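Local coordinates for periplasmic beta-glucosidase (Pseudomonas aeruginosa, PDB 6R5T), which hydrolyses glycosidic bonds in the periplasm as a family 3 glycoside hydrolase, probably releasing beta-D-glucose from the non-reducing ends of beta-D-glucosides, at the interface of chains A and B. Sequence-based numbering; all coordinates share one arbitrary frame. Chains: chain A/B, Periplasmic beta-glucosidase.

The interface of chains A and B. Residues chain A 489-492; chain B 599-601.
Two loops, A:Ser489 to A:Asp492 and B:Tyr599 to B:Asp601, meet here in the two-fold interface, joined at one end by a parallel beta bridge, A:Ser489 with B:Tyr599. The backbone N of B:Phe600 donates to the carbonyl O of A:Ser489 at 3.0 Å. A:Ser489 lies three residues after A:Glu486, a residue of the sugar pocket and, by family, the likely general acid/base, so the dimer, if it is the biological form, may help to shape that region.

The carboxylate of B:Asp601 caps the loop of chain A. Its CG sits between the backbone N and the carbonyl carbon (chi1 60°), which brings the carboxylate against the backbone of A:Thr491. OD1 accepts the backbone N-H of A:Thr491 with its syn lone pair at 3.0 Å and also takes the hydroxyl OG1 from above the carboxylate plane, at 2.9 Å. The two donors come from different directions and should fix the rotation of the carboxylate. OD2 has weak bonds to the backbone N of A:Thr491 and of A:Asp492 and is turned toward A:Arg490, whose NE forms a salt bridge with it at 3.8 Å; a water lying at the edge of the guanidinium, in its plane, links NE and NH2 to the same oxygen.

Apolar packing flanks these bonds. The A:Thr491 methyl CG2 rests over the face of the B:Tyr599 ring, 3.6 Å from its centroid, while A:Ser489 CB lies near the ring atom CD1. Beside them the aliphatic part of A:Arg490 passes above and outside the CE2–CZ edge of the B:Phe600 ring, its CG 3.3 Å from CE2.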
loop_
_atom_site.group_PDB
_atom_site.type_symbol
_atom_site.label_atom_id
_atom_site.label_comp_id
_atom_site.label_asym_id
_atom_site.label_seq_id
_atom_site.Cartn_x
_atom_site.Cartn_y
_atom_site.Cartn_z
ATOM N N SER A 489 -6.374 -9.620 -9.618
ATOM C CA SER A 489 -6.110 -9.066 -8.288
ATOM C C SER A 489 -7.363 -9.263 -7.440
ATOM O O SER A 489 -8.482 -9.113 -7.916
ATOM C CB SER A 489 -5.722 -7.651 -8.414
ATOM O OG SER A 489 -4.548 -7.571 -9.196
ATOM N N ARG A 490 -7.144 -9.588 -6.184
ATOM C CA ARG A 490 -8.229 -9.876 -5.213
ATOM C C ARG A 490 -8.305 -8.792 -4.154
ATOM O O ARG A 490 -7.286 -8.353 -3.654
ATOM C CB ARG A 490 -7.977 -11.200 -4.507
ATOM C CG ARG A 490 -8.401 -12.399 -5.309
ATOM C CD ARG A 490 -8.391 -13.728 -4.574
ATOM N NE ARG A 490 -9.611 -13.934 -3.834
ATOM C CZ ARG A 490 -9.739 -14.778 -2.808
ATOM N NH1 ARG A 490 -8.732 -15.560 -2.455
ATOM N NH2 ARG A 490 -10.885 -14.879 -2.167
ATOM N N THR A 491 -9.524 -8.451 -3.741
ATOM C CA THR A 491 -9.806 -7.578 -2.593
ATOM C C THR A 491 -10.062 -8.375 -1.321
ATOM O O THR A 491 -10.254 -7.736 -0.308
ATOM C CB THR A 491 -11.022 -6.681 -2.848
ATOM O OG1 THR A 491 -12.181 -7.510 -3.012
ATOM C CG2 THR A 491 -10.820 -5.848 -4.093
ATOM N N ASP A 492 -10.148 -9.697 -1.380
ATOM C CA ASP A 492 -10.479 -10.587 -0.247
ATOM C C ASP A 492 -9.412 -11.681 -0.312
ATOM O O ASP A 492 -9.238 -12.211 -1.399
ATOM C CB ASP A 492 -11.897 -11.109 -0.445
ATOM C CG ASP A 492 -12.458 -12.034 0.605
ATOM O OD1 ASP A 492 -11.737 -12.404 1.500
ATOM O OD2 ASP A 492 -13.655 -12.439 0.462
ATOM N N TYR B 599 -9.590 -5.148 -9.934
ATOM C CA TYR B 599 -9.850 -6.365 -9.146
ATOM C C TYR B 599 -10.906 -7.171 -9.871
ATOM O O TYR B 599 -11.714 -6.580 -10.613
ATOM C CB TYR B 599 -10.331 -6.027 -7.738
ATOM C CG TYR B 599 -9.355 -5.132 -7.011
ATOM C CD1 TYR B 599 -8.209 -5.658 -6.463
ATOM C CD2 TYR B 599 -9.626 -3.791 -6.803
ATOM C CE1 TYR B 599 -7.329 -4.861 -5.753
ATOM C CE2 TYR B 599 -8.702 -2.971 -6.153
ATOM C CZ TYR B 599 -7.574 -3.517 -5.611
ATOM O OH TYR B 599 -6.691 -2.709 -4.960
ATOM N N PHE B 600 -10.921 -8.477 -9.632
ATOM C CA PHE B 600 -11.988 -9.311 -10.264
ATOM C C PHE B 600 -13.130 -9.621 -9.311
ATOM O O PHE B 600 -14.161 -10.081 -9.790
ATOM C CB PHE B 600 -11.375 -10.581 -10.847
ATOM C CG PHE B 600 -11.058 -11.660 -9.857
ATOM C CD1 PHE B 600 -11.998 -12.579 -9.455
ATOM C CD2 PHE B 600 -9.789 -11.814 -9.359
ATOM C CE1 PHE B 600 -11.700 -13.538 -8.497
ATOM C CE2 PHE B 600 -9.467 -12.820 -8.455
ATOM C CZ PHE B 600 -10.418 -13.696 -8.027
ATOM N N ASP B 601 -12.960 -9.472 -8.012
ATOM C CA ASP B 601 -13.923 -10.019 -7.020
ATOM C C ASP B 601 -14.783 -8.935 -6.376
ATOM O O ASP B 601 -15.436 -9.226 -5.349
ATOM C CB ASP B 601 -13.216 -10.865 -5.979
ATOM C CG ASP B 601 -12.162 -10.150 -5.162
ATOM O OD1 ASP B 601 -11.879 -8.986 -5.446
ATOM O OD2 ASP B 601 -11.656 -10.805 -4.243
HETATM O O HOH W 1 -12.569 -13.109 -3.749
#